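Local coordinates for putative membrane protein mmpL11 (Mycobacterium tuberculosis, PDB 4Y0L) that belongs to the RND family of membrane transporters and probably exports lipids across the mycobacterial cell envelope, this fragment being one of its periplasmic domains, at residues Pro1-Arg7 and Gly48-Ala54. Numbering follows the deposited sequence.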
loop_
_atom_site.group_PDB
_atom_site.type_symbol
_atom_site.label_atom_id
_atom_site.label_comp_id
_atom_site.label_asym_id
_atom_site.label_seq_id
_atom_site.Cartn_x
_atom_site.Cartn_y
_atom_site.Cartn_z
ATOM N N PRO A 1 13.274 -1.221 4.845
ATOM C CA PRO A 1 12.150 -1.389 3.915
ATOM C C PRO A 1 10.795 -1.316 4.620
ATOM O O PRO A 1 10.413 -2.252 5.323
ATOM C CB PRO A 1 12.395 -2.779 3.321
ATOM C CG PRO A 1 13.870 -2.959 3.396
ATOM C CD PRO A 1 14.313 -2.245 4.644
ATOM N N VAL A 2 10.084 -0.209 4.434
ATOM C CA VAL A 2 8.780 -0.020 5.060
ATOM C C VAL A 2 7.727 -0.874 4.358
ATOM O O VAL A 2 7.646 -0.885 3.131
ATOM C CB VAL A 2 8.349 1.464 5.030
ATOM C CG1 VAL A 2 7.023 1.658 5.759
ATOM C CG2 VAL A 2 9.423 2.342 5.652
ATOM N N GLN A 3 6.927 -1.585 5.149
ATOM C CA GLN A 3 5.892 -2.473 4.625
ATOM C C GLN A 3 4.504 -1.856 4.752
ATOM O O GLN A 3 4.162 -1.297 5.792
ATOM C CB GLN A 3 5.919 -3.815 5.359
ATOM C CG GLN A 3 7.173 -4.633 5.132
ATOM C CD GLN A 3 7.227 -5.856 6.025
ATOM O OE1 GLN A 3 7.461 -5.750 7.230
ATOM N NE2 GLN A 3 6.995 -7.026 5.442
ATOM N N VAL A 4 3.709 -1.975 3.689
ATOM C CA VAL A 4 2.322 -1.518 3.693
ATOM C C VAL A 4 1.412 -2.626 3.172
ATOM O O VAL A 4 1.620 -3.148 2.077
ATOM C CB VAL A 4 2.137 -0.248 2.839
ATOM C CG1 VAL A 4 0.668 0.169 2.793
ATOM C CG2 VAL A 4 2.988 0.885 3.386
ATOM N N LEU A 5 0.404 -2.973 3.969
ATOM C CA LEU A 5 -0.518 -4.055 3.639
ATOM C C LEU A 5 -1.906 -3.507 3.318
ATOM O O LEU A 5 -2.468 -2.738 4.094
ATOM C CB LEU A 5 -0.603 -5.049 4.800
ATOM C CG LEU A 5 -1.336 -6.360 4.511
ATOM C CD1 LEU A 5 -0.479 -7.277 3.652
ATOM C CD2 LEU A 5 -1.730 -7.046 5.807
ATOM N N VAL A 6 -2.451 -3.915 2.175
ATOM C CA VAL A 6 -3.770 -3.464 1.741
ATOM C C VAL A 6 -4.734 -4.644 1.644
ATOM O O VAL A 6 -4.493 -5.585 0.891
ATOM C CB VAL A 6 -3.705 -2.750 0.375
ATOM C CG1 VAL A 6 -5.025 -2.052 0.080
ATOM C CG2 VAL A 6 -2.561 -1.745 0.349
ATOM N N ARG A 7 -5.824 -4.582 2.406
ATOM C CA ARG A 7 -6.836 -5.636 2.397
ATOM C C ARG A 7 -8.131 -5.134 1.779
ATOM O O ARG A 7 -8.555 -4.005 2.031
ATOM C CB ARG A 7 -7.110 -6.152 3.816
ATOM C CG ARG A 7 -5.938 -6.885 4.451
ATOM C CD ARG A 7 -5.459 -6.191 5.713
ATOM N NE ARG A 7 -6.191 -6.627 6.899
ATOM C CZ ARG A 7 -6.195 -5.978 8.060
ATOM N NH1 ARG A 7 -5.518 -4.845 8.199
ATOM N NH2 ARG A 7 -6.887 -6.455 9.085
ATOM N N GLY A 48 -5.957 -12.381 -0.348
ATOM C CA GLY A 48 -6.716 -11.581 0.595
ATOM C C GLY A 48 -6.139 -10.186 0.734
ATOM O O GLY A 48 -6.859 -9.236 1.051
ATOM N N SER A 49 -4.839 -10.061 0.481
ATOM C CA SER A 49 -4.140 -8.793 0.663
ATOM C C SER A 49 -3.042 -8.573 -0.371
ATOM O O SER A 49 -2.677 -9.484 -1.117
ATOM C CB SER A 49 -3.533 -8.727 2.065
ATOM O OG SER A 49 -2.628 -9.798 2.269
ATOM N N ALA A 50 -2.523 -7.350 -0.398
ATOM C CA ALA A 50 -1.398 -6.994 -1.253
ATOM C C ALA A 50 -0.338 -6.260 -0.437
ATOM O O ALA A 50 -0.636 -5.268 0.229
ATOM C CB ALA A 50 -1.863 -6.135 -2.416
ATOM N N LEU A 51 0.896 -6.754 -0.493
ATOM C CA LEU A 51 2.003 -6.130 0.220
ATOM C C LEU A 51 2.757 -5.168 -0.693
ATOM O O LEU A 51 3.189 -5.539 -1.784
ATOM C CB LEU A 51 2.964 -7.189 0.768
ATOM C CG LEU A 51 4.075 -6.653 1.678
ATOM C CD1 LEU A 51 3.538 -6.346 3.069
ATOM C CD2 LEU A 51 5.240 -7.629 1.751
ATOM N N LEU A 52 2.897 -3.929 -0.235
ATOM C CA LEU A 52 3.721 -2.933 -0.910
ATOM C C LEU A 52 4.913 -2.581 -0.028
ATOM O O LEU A 52 4.744 -2.096 1.091
ATOM C CB LEU A 52 2.901 -1.683 -1.234
ATOM C CG LEU A 52 1.814 -1.862 -2.298
ATOM C CD1 LEU A 52 0.820 -0.710 -2.263
ATOM C CD2 LEU A 52 2.434 -1.989 -3.685
ATOM N N SER A 53 6.116 -2.837 -0.539
ATOM C CA SER A 53 7.342 -2.598 0.214
ATOM C C SER A 53 8.142 -1.446 -0.385
ATOM O O SER A 53 8.514 -1.477 -1.560
ATOM C CB SER A 53 8.196 -3.865 0.257
ATOM O OG SER A 53 8.741 -4.157 -1.019
ATOM N N ALA A 54 8.404 -0.437 0.439
ATOM C CA ALA A 54 9.132 0.752 0.010
ATOM C C ALA A 54 10.519 0.799 0.627
ATOM O O ALA A 54 10.678 0.705 1.846
ATOM C CB ALA A 54 8.361 2.000 0.375
#
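Leu5 and Leu51 face each other as a non-hydrogen-bonded pair, and each reaches past its direct partner along the opposing strand. In Leu5, CG lies anti to the backbone N (chi1 -170°), which carries CD1 over Ser49, 3.6 Å from its OG; the same methyl is 4.2 Å from Leu51 CD1. Leu51 in turn leans toward Gln3, whose amide NE2 lies 4.1 Å from Leu51 CD2, a van der Waals contact of the amide nitrogen with a methyl group at the end of an extended glutamine chain. At the far end of this face the aliphatic part of Arg7 rests on Ser49, with CG 3.9 Å from the serine CB. The reverse face carries Val2, Val4, Val6, Ala50, Leu52 and Ala54, all buried. Here Val4 CB lies 4.4 Å from Leu52 CB, and Leu52 CD1 also meets Val6 CG2.

Both faces are set in register by reciprocal backbone bonds in the pairs Val2-Ala54, Val4-Leu52 and Val6-Ala50. The bond from Leu52 N to Val4 O is 2.8 Å long and almost straight (177° at the hydrogen), and Leu51 CA adds a C-H...O contact to the same carbonyl oxygen.

These antiparallel strands occupy the centre of a four-stranded sheet, with 84-87 beside 2-7 and 37-43 beside 49-55. Arg7 bends away to a salt bridge with Asp86, while Ser53 OG hydrogen-bonds Arg42. Helices 19-29 and 66-80 cover the valine-rich face, Ile25 meeting Val6 and Leu52, and Met72 packing on Val2 and Val4, in the two-layer, ferredoxin-like beta-alpha-beta-beta-alpha-beta arrangement, as in the periplasmic subdomains of other RND transporters.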